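Local coordinates for arylmalonate decarboxylase (PDB 2VLB), which catalyses the decarboxylation of 2-aryl-2-methylmalonates to 2-arylpropionates, with release of carbon dioxide, at residues G26-P31 with G192-D197; A125-D130 with A167-L172; S78-R83 with C103-T108; V119-L124 with D182-L187. All blocks are in the same frame, centred on the assembly; numbering follows the deposited sequence.

Interaction 1: residues G26-P31 with G192-D197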
loop_
_atom_site.group_PDB
_atom_site.type_symbol
_atom_site.label_atom_id
_atom_site.label_comp_id
_atom_site.label_asym_id
_atom_site.label_seq_id
_atom_site.Cartn_x
_atom_site.Cartn_y
_atom_site.Cartn_z
ATOM N N GLY A 26 9.387 -2.059 -3.398
ATOM C CA GLY A 26 8.909 -3.101 -2.532
ATOM C C GLY A 26 9.576 -4.374 -2.963
ATOM O O GLY A 26 10.017 -5.150 -2.118
ATOM N N ALA A 27 9.661 -4.584 -4.278
ATOM C CA ALA A 27 10.312 -5.770 -4.818
ATOM C C ALA A 27 11.708 -5.926 -4.212
ATOM O O ALA A 27 12.100 -7.047 -3.877
ATOM C CB ALA A 27 10.372 -5.723 -6.345
ATOM N N ARG A 28 12.409 -4.791 -4.033
ATOM C CA ARG A 28 13.778 -4.699 -3.440
ATOM C C ARG A 28 13.877 -5.255 -2.020
ATOM O O ARG A 28 14.975 -5.573 -1.539
ATOM C CB ARG A 28 14.247 -3.239 -3.353
ATOM C CG ARG A 28 14.339 -2.473 -4.657
ATOM C CD ARG A 28 14.870 -1.052 -4.410
ATOM N NE ARG A 28 13.807 -0.105 -4.040
ATOM C CZ ARG A 28 13.998 1.185 -3.753
ATOM N NH1 ARG A 28 15.223 1.714 -3.781
ATOM N NH2 ARG A 28 12.953 1.950 -3.439
ATOM N N LEU A 29 12.734 -5.310 -1.339
ATOM C CA LEU A 29 12.651 -5.814 0.028
ATOM C C LEU A 29 12.868 -7.313 0.045
ATOM O O LEU A 29 13.368 -7.862 1.029
ATOM C CB LEU A 29 11.269 -5.504 0.621
ATOM C CG LEU A 29 11.004 -4.079 1.108
ATOM C CD1 LEU A 29 9.550 -3.888 1.446
ATOM C CD2 LEU A 29 11.846 -3.758 2.321
ATOM N N TYR A 30 12.499 -7.947 -1.070
ATOM C CA TYR A 30 12.392 -9.402 -1.191
ATOM C C TYR A 30 13.027 -9.870 -2.499
ATOM O O TYR A 30 12.332 -10.409 -3.371
ATOM C CB TYR A 30 10.909 -9.830 -1.119
ATOM C CG TYR A 30 10.273 -9.509 0.211
ATOM C CD1 TYR A 30 10.609 -10.235 1.363
ATOM C CD2 TYR A 30 9.353 -8.471 0.329
ATOM C CE1 TYR A 30 10.030 -9.933 2.587
ATOM C CE2 TYR A 30 8.779 -8.158 1.554
ATOM C CZ TYR A 30 9.109 -8.889 2.667
ATOM O OH TYR A 30 8.532 -8.572 3.878
ATOM N N PRO A 31 14.348 -9.672 -2.643
ATOM C CA PRO A 31 14.976 -9.953 -3.935
ATOM C C PRO A 31 14.955 -11.427 -4.348
ATOM O O PRO A 31 15.064 -11.720 -5.540
ATOM C CB PRO A 31 16.416 -9.468 -3.743
ATOM C CG PRO A 31 16.640 -9.485 -2.287
ATOM C CD PRO A 31 15.323 -9.186 -1.653
ATOM N N GLY A 192 5.240 8.225 -5.221
ATOM C CA GLY A 192 5.981 8.042 -6.478
ATOM C C GLY A 192 6.653 6.683 -6.558
ATOM O O GLY A 192 6.452 5.841 -5.693
ATOM N N LEU A 193 7.469 6.468 -7.582
ATOM C CA LEU A 193 8.009 5.122 -7.867
ATOM C C LEU A 193 8.876 4.484 -6.763
ATOM O O LEU A 193 8.927 3.258 -6.677
ATOM C CB LEU A 193 8.769 5.082 -9.212
ATOM C CG LEU A 193 7.968 5.223 -10.525
ATOM C CD1 LEU A 193 8.897 5.011 -11.702
ATOM C CD2 LEU A 193 6.744 4.295 -10.622
ATOM N N LEU A 194 9.565 5.296 -5.953
ATOM C CA LEU A 194 10.496 4.758 -4.927
ATOM C C LEU A 194 10.421 5.502 -3.592
ATOM O O LEU A 194 10.752 6.685 -3.509
ATOM C CB LEU A 194 11.949 4.757 -5.438
ATOM C CG LEU A 194 12.273 4.159 -6.826
ATOM C CD1 LEU A 194 13.624 4.644 -7.387
ATOM C CD2 LEU A 194 12.218 2.620 -6.805
ATOM N N THR A 195 10.014 4.796 -2.543
ATOM C CA THR A 195 9.872 5.404 -1.221
ATOM C C THR A 195 10.747 4.746 -0.155
ATOM O O THR A 195 10.914 5.328 0.917
ATOM C CB THR A 195 8.399 5.385 -0.703
ATOM O OG1 THR A 195 7.954 4.027 -0.480
ATOM C CG2 THR A 195 7.425 6.116 -1.689
ATOM N N LEU A 196 11.274 3.544 -0.435
ATOM C CA LEU A 196 11.908 2.705 0.607
ATOM C C LEU A 196 13.006 3.435 1.354
ATOM O O LEU A 196 13.099 3.332 2.575
ATOM C CB LEU A 196 12.487 1.408 0.036
ATOM C CG LEU A 196 11.576 0.230 -0.288
ATOM C CD1 LEU A 196 12.407 -0.879 -0.892
ATOM C CD2 LEU A 196 10.831 -0.283 0.948
ATOM N N ASP A 197 13.833 4.175 0.617
ATOM C CA ASP A 197 15.003 4.845 1.193
ATOM C C ASP A 197 14.654 5.940 2.202
ATOM O O ASP A 197 15.458 6.242 3.081
ATOM C CB ASP A 197 15.919 5.420 0.096
ATOM C CG ASP A 197 16.692 4.342 -0.661
ATOM O OD1 ASP A 197 16.604 3.145 -0.304
ATOM O OD2 ASP A 197 17.390 4.698 -1.631
HETATM O O HOH W 1 16.231 4.220 -3.978
HETATM O O HOH W 2 13.807 4.641 -2.508
#
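Gly26 and Leu196 mark the nearest approach of the two backbones, 7.2 Å between CA atoms, a gap that side chains must bridge. Helix 24-27 runs into a type I turn from Ala27 to Tyr30, whereas 192-197 is irregular. Gly26 has phi 153°; a CB here would press on the carbonyl O of the preceding residue, so glycine suits the place.

Leu196 sends its methyls to different partners: CD1 lies 3.5 Å from Arg28 NE, and CD2 meets Leu29 CG at 3.8 Å. The Arg28 chain runs straight to CD and then bends (chi3 -85°), which slips the guanidinium between two leucines. Leu194 CD2 covers one face, 3.5 Å from Arg28 NH2, and Leu196 CB lies over the opposite face. Polar partners gather at the edge instead. One water in the guanidinium plane accepts from Arg28 NH1 at 2.7 Å and donates to Asp197 OD2; a second accepts from Arg28 NH2 and from Asp197 N. Asp197 OD1 itself stays 4.0 Å from Arg28 NH1 and well out of the plane, so the two charges attract without a direct bond. Arg28 NH2 also forms a salt bridge with Asp25, whose carboxylate in turn bonds Leu196 N and the Thr195 hydroxyl.

Arginine fits because its flat cation offers apolar faces to leucines and a polar rim to water and carboxylates. Two nearby acids should keep it charged, yet NE, close against Leu196 CD1, is buried with no polar partner, so part of the cation is desolvated.

Interaction 2: residues A125-D130 with A167-L172; sequences ATAYID and ATLVDL
Thr126, whose carbonyl O touches Leu172, carries the polar atom gripped from several directions: its OG1 accepts from Tyr128 N at 3.1 Å in a nearly straight bond (166°), making an ST turn. The same hydroxyl is hydrogen-bonded to the carbonyl O of Ser189 and, weakly, to that of Cys190, so it joins the end of its own strand to the end of the neighbouring one. Threonine suits this spot, since its hydroxyl can give and take at once.

Across to the helix the contact is apolar. Ala125 points its CB at the helix and meets Leu172 CG at 3.8 Å; Thr126 points the opposite way. With CG anti to the backbone N (chi1 162°), Leu172 reaches straight down onto the strand. Both of its methyls lie against Thr126 O, CD2 the nearer at 3.4 Å, and CD1 also lies near Ala125 CB. One helical turn earlier, Leu169 CD2 comes to 4.3 Å from Ala127 CB, a looser touch. The small side chains of Ala125 on the strand and Ala127 just after it let the helix come close, and the CA atoms of Ala125 and Leu172 are only 6.8 Å apart.

Thr126 turns its side chain to Val132 and Asn133 of helix 130-142, so helices lie on both sides of the strand end. Helix 166-179 links strands 146-152 and 185-189, passing over strand 121-126 between them. That is the beta-alpha-beta crossover of a parallel alpha/beta sheet with strand order 2-1-3-4.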
loop_
_atom_site.group_PDB
_atom_site.type_symbol
_atom_site.label_atom_id
_atom_site.label_comp_id
_atom_site.label_asym_id
_atom_site.label_seq_id
_atom_site.Cartn_x
_atom_site.Cartn_y
_atom_site.Cartn_z
ATOM N N ALA A 125 1.036 11.582 5.100
ATOM C CA ALA A 125 1.851 12.331 4.152
ATOM C C ALA A 125 1.694 11.694 2.776
ATOM O O ALA A 125 1.555 10.466 2.651
ATOM C CB ALA A 125 3.310 12.316 4.578
ATOM N N THR A 126 1.665 12.527 1.744
ATOM C CA THR A 126 1.645 12.020 0.371
ATOM C C THR A 126 2.424 12.945 -0.566
ATOM O O THR A 126 2.564 14.142 -0.293
ATOM C CB THR A 126 0.210 11.775 -0.138
ATOM O OG1 THR A 126 0.302 11.133 -1.420
ATOM C CG2 THR A 126 -0.597 13.103 -0.280
ATOM N N ALA A 127 2.970 12.394 -1.653
ATOM C CA ALA A 127 3.565 13.248 -2.684
ATOM C C ALA A 127 2.467 13.757 -3.647
ATOM O O ALA A 127 2.701 14.654 -4.444
ATOM C CB ALA A 127 4.658 12.509 -3.435
ATOM N N TYR A 128 1.271 13.190 -3.547
ATOM C CA TYR A 128 0.175 13.523 -4.448
ATOM C C TYR A 128 -0.672 14.669 -3.865
ATOM O O TYR A 128 -0.165 15.517 -3.113
ATOM C CB TYR A 128 -0.647 12.250 -4.656
ATOM C CG TYR A 128 -1.593 12.160 -5.835
ATOM C CD1 TYR A 128 -1.266 12.660 -7.089
ATOM C CD2 TYR A 128 -2.806 11.486 -5.691
ATOM C CE1 TYR A 128 -2.153 12.525 -8.171
ATOM C CE2 TYR A 128 -3.687 11.343 -6.745
ATOM C CZ TYR A 128 -3.360 11.857 -7.978
ATOM O OH TYR A 128 -4.264 11.685 -9.004
ATOM N N ILE A 129 -1.955 14.696 -4.232
ATOM C CA ILE A 129 -2.871 15.774 -3.871
ATOM C C ILE A 129 -3.521 15.511 -2.513
ATOM O O ILE A 129 -3.540 14.359 -2.034
ATOM C CB ILE A 129 -3.965 15.969 -4.975
ATOM C CG1 ILE A 129 -4.780 14.677 -5.190
ATOM C CG2 ILE A 129 -3.303 16.439 -6.290
ATOM C CD1 ILE A 129 -5.953 14.835 -6.164
ATOM N N ASP A 130 -4.055 16.574 -1.901
ATOM C CA ASP A 130 -4.762 16.476 -0.611
ATOM C C ASP A 130 -5.822 15.366 -0.564
ATOM O O ASP A 130 -5.966 14.692 0.456
ATOM C CB ASP A 130 -5.439 17.799 -0.274
ATOM C CG ASP A 130 -4.450 18.869 0.102
ATOM O OD1 ASP A 130 -3.423 18.531 0.739
ATOM O OD2 ASP A 130 -4.708 20.053 -0.216
ATOM N N ALA A 167 15.288 12.836 -0.436
ATOM C CA ALA A 167 15.350 13.990 0.476
ATOM C C ALA A 167 14.021 14.772 0.525
ATOM O O ALA A 167 13.628 15.292 1.575
ATOM C CB ALA A 167 16.541 14.923 0.135
ATOM N N THR A 168 13.332 14.837 -0.611
ATOM C CA THR A 168 12.021 15.490 -0.705
ATOM C C THR A 168 10.953 14.725 0.096
ATOM O O THR A 168 10.153 15.331 0.844
ATOM C CB THR A 168 11.601 15.652 -2.189
ATOM O OG1 THR A 168 12.584 16.433 -2.879
ATOM C CG2 THR A 168 10.233 16.329 -2.323
ATOM N N LEU A 169 10.946 13.395 -0.037
ATOM C CA LEU A 169 10.029 12.568 0.765
ATOM C C LEU A 169 10.317 12.673 2.270
ATOM O O LEU A 169 9.385 12.664 3.072
ATOM C CB LEU A 169 10.069 11.107 0.314
ATOM C CG LEU A 169 9.578 10.810 -1.108
ATOM C CD1 LEU A 169 9.799 9.324 -1.413
ATOM C CD2 LEU A 169 8.095 11.209 -1.272
ATOM N N VAL A 170 11.598 12.802 2.634
ATOM C CA VAL A 170 12.029 12.888 4.041
ATOM C C VAL A 170 11.567 14.204 4.661
ATOM O O VAL A 170 10.996 14.212 5.762
ATOM C CB VAL A 170 13.572 12.735 4.194
ATOM C CG1 VAL A 170 14.046 13.096 5.627
ATOM C CG2 VAL A 170 14.022 11.339 3.838
ATOM N N ASP A 171 11.825 15.311 3.957
ATOM C CA ASP A 171 11.307 16.623 4.355
ATOM C C ASP A 171 9.767 16.621 4.494
ATOM O O ASP A 171 9.222 17.164 5.455
ATOM C CB ASP A 171 11.756 17.717 3.376
ATOM C CG ASP A 171 11.168 19.083 3.717
ATOM O OD1 ASP A 171 11.701 19.767 4.627
ATOM O OD2 ASP A 171 10.163 19.467 3.071
ATOM N N LEU A 172 9.072 16.007 3.538
ATOM C CA LEU A 172 7.617 15.891 3.624
ATOM C C LEU A 172 7.161 15.232 4.946
ATOM O O LEU A 172 6.263 15.760 5.634
ATOM C CB LEU A 172 7.069 15.106 2.416
ATOM C CG LEU A 172 5.653 14.541 2.578
ATOM C CD1 LEU A 172 4.640 15.673 2.548
ATOM C CD2 LEU A 172 5.371 13.532 1.461
#

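Interaction 3: residues S78-R83 with C103-T108; sequences SLSFYR and CTTMST
Ser107 stands against Ser80 and Phe81, and its short side chain serves both. Its CB sits over the face of the Phe81 ring, 3.6 Å from the centroid and 15° off the ring normal, a CH-pi contact; the same carbon also approaches Ser80 O at 3.2 Å. From CB, OG turns between the backbone N and the carbonyl carbon (chi1 57°), which brings it 2.8 Å from Ser80 O. A hydrogen bond there is likely but not settled, because the single proton has another acceptor within reach.

Small residues are needed where the CA atoms of Ser80 and Ser107 lie 5.2 Å apart. Ser80 CB packs on Ser107 OG at 3.5 Å, and in one of its two conformers Ser80 OG bonds the carbonyl O of Gly76, just before helix 77-81. Met106 brings SD to the edge of the Phe81 ring, 4.2 Å from CE2.

Thr105 N-caps helix 106-116, its OG1 weakly accepting from Thr108 N and also bonded to Asn88 of helix 85-99. The helix thus begins right after edge strand 103-105, with helix 77-81 against its first turn. Phe81 continues to helix 130-142, where Phe139 meets it edge to face.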
loop_
_atom_site.group_PDB
_atom_site.type_symbol
_atom_site.label_atom_id
_atom_site.label_comp_id
_atom_site.label_asym_id
_atom_site.label_seq_id
_atom_site.Cartn_x
_atom_site.Cartn_y
_atom_site.Cartn_z
ATOM N N SER A 78 -6.745 3.522 -4.797
ATOM C CA SER A 78 -8.147 3.933 -4.816
ATOM C C SER A 78 -9.108 2.797 -4.497
ATOM O O SER A 78 -10.048 2.967 -3.699
ATOM C CB SER A 78 -8.513 4.544 -6.157
ATOM O OG SER A 78 -7.728 5.687 -6.373
ATOM N N LEU A 79 -8.891 1.645 -5.126
ATOM C CA LEU A 79 -9.781 0.501 -4.879
ATOM C C LEU A 79 -9.721 0.037 -3.441
ATOM O O LEU A 79 -10.758 -0.317 -2.862
ATOM C CB LEU A 79 -9.493 -0.656 -5.828
ATOM C CG LEU A 79 -10.059 -0.496 -7.244
ATOM C CD1 LEU A 79 -9.413 -1.494 -8.176
ATOM C CD2 LEU A 79 -11.624 -0.622 -7.281
ATOM N N SER A 80 -8.524 0.059 -2.841
ATOM C CA SER A 80 -8.367 -0.433 -1.454
ATOM C C SER A 80 -8.944 0.513 -0.392
ATOM O O SER A 80 -9.387 0.050 0.652
ATOM C CB SER A 80 -6.884 -0.688 -1.094
ATOM O OG SER A 80 -6.293 -1.607 -1.985
ATOM N N PHE A 81 -8.861 1.825 -0.618
ATOM C CA PHE A 81 -9.208 2.809 0.414
ATOM C C PHE A 81 -10.462 3.661 0.162
ATOM O O PHE A 81 -11.123 4.077 1.122
ATOM C CB PHE A 81 -8.049 3.807 0.608
ATOM C CG PHE A 81 -6.851 3.249 1.335
ATOM C CD1 PHE A 81 -6.850 3.128 2.733
ATOM C CD2 PHE A 81 -5.699 2.902 0.630
ATOM C CE1 PHE A 81 -5.731 2.641 3.411
ATOM C CE2 PHE A 81 -4.545 2.439 1.307
ATOM C CZ PHE A 81 -4.563 2.310 2.698
ATOM N N TYR A 82 -10.759 3.992 -1.103
ATOM C CA TYR A 82 -11.635 5.166 -1.359
ATOM C C TYR A 82 -13.098 4.934 -1.018
ATOM O O TYR A 82 -13.856 5.883 -0.912
ATOM C CB TYR A 82 -11.511 5.704 -2.790
ATOM C CG TYR A 82 -10.266 6.526 -3.068
ATOM C CD1 TYR A 82 -9.130 6.439 -2.241
ATOM C CD2 TYR A 82 -10.204 7.354 -4.182
ATOM C CE1 TYR A 82 -7.982 7.171 -2.508
ATOM C CE2 TYR A 82 -9.060 8.095 -4.456
ATOM C CZ TYR A 82 -7.956 7.992 -3.620
ATOM O OH TYR A 82 -6.831 8.734 -3.909
ATOM N N ARG A 83 -13.497 3.677 -0.855
ATOM C CA ARG A 83 -14.896 3.390 -0.529
ATOM C C ARG A 83 -15.075 2.907 0.910
ATOM O O ARG A 83 -16.166 2.504 1.307
ATOM C CB ARG A 83 -15.471 2.372 -1.516
ATOM C CG ARG A 83 -15.569 2.961 -2.935
ATOM C CD ARG A 83 -16.153 1.913 -3.892
ATOM N NE ARG A 83 -16.436 2.515 -5.185
ATOM C CZ ARG A 83 -15.549 2.631 -6.177
ATOM N NH1 ARG A 83 -14.320 2.145 -6.041
ATOM N NH2 ARG A 83 -15.908 3.209 -7.314
ATOM N N CYS A 103 -6.413 -14.020 -0.261
ATOM C CA CYS A 103 -6.355 -12.686 -0.885
ATOM C C CYS A 103 -6.298 -11.569 0.147
ATOM O O CYS A 103 -6.863 -11.690 1.249
ATOM C CB CYS A 103 -7.563 -12.471 -1.780
ATOM S SG CYS A 103 -7.589 -13.573 -3.202
ATOM N N THR A 104 -5.670 -10.462 -0.250
ATOM C CA THR A 104 -5.490 -9.290 0.612
ATOM C C THR A 104 -5.472 -8.021 -0.241
ATOM O O THR A 104 -5.656 -8.087 -1.480
ATOM C CB THR A 104 -4.220 -9.427 1.491
ATOM O OG1 THR A 104 -4.182 -8.368 2.457
ATOM C CG2 THR A 104 -2.932 -9.379 0.633
ATOM N N THR A 105 -5.316 -6.859 0.398
ATOM C CA THR A 105 -5.211 -5.587 -0.328
ATOM C C THR A 105 -4.228 -4.646 0.349
ATOM O O THR A 105 -3.824 -4.878 1.490
ATOM C CB THR A 105 -6.574 -4.827 -0.454
ATOM O OG1 THR A 105 -6.895 -4.224 0.795
ATOM C CG2 THR A 105 -7.732 -5.773 -0.887
ATOM N N MET A 106 -3.904 -3.565 -0.341
ATOM C CA MET A 106 -3.039 -2.518 0.210
ATOM C C MET A 106 -3.549 -1.885 1.534
ATOM O O MET A 106 -2.736 -1.509 2.393
ATOM C CB MET A 106 -2.800 -1.428 -0.840
ATOM C CG MET A 106 -1.751 -0.347 -0.391
ATOM S SD MET A 106 -1.712 1.100 -1.486
ATOM C CE MET A 106 -0.662 0.436 -2.793
ATOM N N SER A 107 -4.858 -1.661 1.638
ATOM C CA SER A 107 -5.441 -1.073 2.851
ATOM C C SER A 107 -5.372 -2.028 4.045
ATOM O O SER A 107 -5.065 -1.629 5.176
ATOM C CB SER A 107 -6.891 -0.605 2.610
ATOM O OG SER A 107 -7.735 -1.653 2.151
ATOM N N THR A 108 -5.690 -3.298 3.801
ATOM C CA THR A 108 -5.487 -4.337 4.821
ATOM C C THR A 108 -4.017 -4.369 5.258
ATOM O O THR A 108 -3.720 -4.353 6.465
ATOM C CB THR A 108 -5.969 -5.695 4.307
ATOM O OG1 THR A 108 -7.374 -5.601 4.058
ATOM C CG2 THR A 108 -5.713 -6.833 5.322
#

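Interaction 4: residues V119-L124 with D182-L187; sequences VRRVAL and DSDGIL
Arg121 and Asp184 open this parallel strand pair with an exchange of bonds just before the regular ladder. Asp184 OD2 accepts two backbone N-H groups: Arg121 N at 2.8 Å, almost perfectly straight (178°) but from above the carboxylate plane, and Arg120 N at 2.9 Å on the anti side. An acid suits this place because one of its oxygens can take both N-H groups at the start of the strand. In return Arg121 O takes Asp184 N at 2.8 Å and, weakly, Gly185 N.

The Arg121 side chain runs straight to CD and turns at chi3 (66°), which sets its NE and NH2 side-on against Asp182. NE gives a bond to Asp182 O at 2.9 Å, lying in the guanidinium plane, and NH2 makes a salt bridge to Asp182 OD2 at 2.7 Å. Ser183 turns its hydroxyl to Ala180 O and Thr148 OG1.

Beyond this, Ala123 uses both its backbone N and its backbone O: the N bonds Gly185 O at 3.0 Å, and the O takes Leu187 N at 2.8 Å. Gly185 lacks a side chain where a CB would run into Val119 CG2.

The alternate residues, Val122 and Leu124, spend their backbone bonds on strand 146-152, so strand 121-126 is satisfied along both edges as a central strand must be. Leu124 and Leu187, on the face shared with Val122, pack beneath helix 130-142, whereas Ile186 on the other face meets Val202 and Leu206 of helix 198-206: the sheet is sandwiched between helices.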
loop_
_atom_site.group_PDB
_atom_site.type_symbol
_atom_site.label_atom_id
_atom_site.label_comp_id
_atom_site.label_asym_id
_atom_site.label_seq_id
_atom_site.Cartn_x
_atom_site.Cartn_y
_atom_site.Cartn_z
ATOM N N VAL A 119 0.716 1.710 16.352
ATOM C CA VAL A 119 0.420 3.094 15.977
ATOM C C VAL A 119 -1.093 3.351 16.050
ATOM O O VAL A 119 -1.862 2.750 15.293
ATOM C CB VAL A 119 0.990 3.422 14.556
ATOM C CG1 VAL A 119 0.548 4.806 14.049
ATOM C CG2 VAL A 119 2.513 3.348 14.561
ATOM N N ARG A 120 -1.524 4.231 16.950
ATOM C CA ARG A 120 -2.946 4.592 16.980
ATOM C C ARG A 120 -3.207 5.991 16.412
ATOM O O ARG A 120 -4.136 6.182 15.620
ATOM C CB ARG A 120 -3.582 4.426 18.375
ATOM C CG ARG A 120 -5.133 4.386 18.274
ATOM C CD ARG A 120 -5.867 4.155 19.589
ATOM N NE ARG A 120 -7.269 3.812 19.306
ATOM C CZ ARG A 120 -8.277 3.808 20.188
ATOM N NH1 ARG A 120 -8.093 4.138 21.470
ATOM N NH2 ARG A 120 -9.496 3.475 19.775
ATOM N N ARG A 121 -2.377 6.957 16.811
ATOM C CA ARG A 121 -2.463 8.314 16.278
ATOM C C ARG A 121 -1.504 8.432 15.093
ATOM O O ARG A 121 -0.304 8.221 15.261
ATOM C CB ARG A 121 -2.147 9.330 17.378
ATOM C CG ARG A 121 -3.140 9.274 18.549
ATOM C CD ARG A 121 -2.834 10.295 19.644
ATOM N NE ARG A 121 -3.005 11.669 19.172
ATOM C CZ ARG A 121 -4.146 12.357 19.201
ATOM N NH1 ARG A 121 -5.266 11.811 19.672
ATOM N NH2 ARG A 121 -4.165 13.603 18.743
ATOM N N VAL A 122 -2.041 8.726 13.898
ATOM C CA VAL A 122 -1.260 8.739 12.640
ATOM C C VAL A 122 -1.227 10.104 11.937
ATOM O O VAL A 122 -2.282 10.688 11.675
ATOM C CB VAL A 122 -1.861 7.792 11.548
ATOM C CG1 VAL A 122 -0.782 7.382 10.540
ATOM C CG2 VAL A 122 -2.524 6.599 12.122
ATOM N N ALA A 123 -0.032 10.592 11.594
ATOM C CA ALA A 123 0.109 11.698 10.632
ATOM C C ALA A 123 0.239 11.119 9.224
ATOM O O ALA A 123 1.006 10.171 9.007
ATOM C CB ALA A 123 1.323 12.572 10.967
ATOM N N LEU A 124 -0.529 11.665 8.283
ATOM C CA LEU A 124 -0.529 11.198 6.898
ATOM C C LEU A 124 0.259 12.159 6.010
ATOM O O LEU A 124 0.163 13.390 6.156
ATOM C CB LEU A 124 -1.952 11.058 6.358
ATOM C CG LEU A 124 -2.839 9.973 6.994
ATOM C CD1 LEU A 124 -3.426 10.432 8.341
ATOM C CD2 LEU A 124 -3.937 9.554 6.006
ATOM N N ASP A 182 1.911 14.978 17.975
ATOM C CA ASP A 182 1.151 14.136 18.907
ATOM C C ASP A 182 0.818 12.793 18.246
ATOM O O ASP A 182 -0.165 12.134 18.595
ATOM C CB ASP A 182 -0.131 14.861 19.370
ATOM C CG ASP A 182 -0.942 15.479 18.201
ATOM O OD1 ASP A 182 -0.361 16.099 17.275
ATOM O OD2 ASP A 182 -2.187 15.374 18.224
ATOM N N SER A 183 1.657 12.398 17.294
ATOM C CA SER A 183 1.459 11.187 16.518
ATOM C C SER A 183 2.337 10.057 17.036
ATOM O O SER A 183 3.451 10.295 17.519
ATOM C CB SER A 183 1.803 11.451 15.052
ATOM O OG SER A 183 1.104 12.571 14.553
ATOM N N ASP A 184 1.820 8.835 16.918
ATOM C CA ASP A 184 2.549 7.596 17.205
ATOM C C ASP A 184 3.374 7.174 15.989
ATOM O O ASP A 184 4.343 6.435 16.121
ATOM C CB ASP A 184 1.572 6.447 17.534
ATOM C CG ASP A 184 0.717 6.714 18.763
ATOM O OD1 ASP A 184 1.230 7.291 19.750
ATOM O OD2 ASP A 184 -0.478 6.321 18.744
ATOM N N GLY A 185 2.965 7.613 14.799
ATOM C CA GLY A 185 3.671 7.273 13.568
ATOM C C GLY A 185 3.121 7.976 12.336
ATOM O O GLY A 185 2.228 8.813 12.434
ATOM N N ILE A 186 3.644 7.614 11.169
ATOM C CA ILE A 186 3.369 8.344 9.940
ATOM C C ILE A 186 2.958 7.340 8.869
ATOM O O ILE A 186 3.549 6.253 8.769
ATOM C CB ILE A 186 4.646 9.110 9.491
ATOM C CG1 ILE A 186 5.097 10.097 10.572
ATOM C CG2 ILE A 186 4.477 9.785 8.098
ATOM C CD1 ILE A 186 6.545 10.507 10.406
ATOM N N LEU A 187 1.939 7.691 8.084
ATOM C CA LEU A 187 1.575 6.901 6.919
ATOM C C LEU A 187 1.942 7.704 5.672
ATOM O O LEU A 187 1.450 8.823 5.493
ATOM C CB LEU A 187 0.084 6.563 6.919
ATOM C CG LEU A 187 -0.442 5.867 5.661
ATOM C CD1 LEU A 187 0.294 4.550 5.397
ATOM C CD2 LEU A 187 -1.956 5.664 5.764
#

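How the interactions relate
Interactions 2 and 4 are buried and hold the same strand, 121-126. Interaction 4 zips it to 185-189 by backbone bonds and reaches the surface at its salt-bridged start, around Arg120, Arg121 and Asp182; interaction 2 lays helix 166-179 over the strand's end through apolar side chains. Ala125 N and Leu187 O, 2.8 Å apart, probably continue the ladder from one into the other. Interaction 1, only partly buried, combines leucine packing with water and charge around an arginine, and touches interaction 2 where Leu169 CD1 packs on Leu194 O and Thr195 CA. Interaction 3 is buried and belongs to the other four-stranded sheet; its serines and phenylalanine pack at the start of helix 106-116, which leads on to strand 121-126.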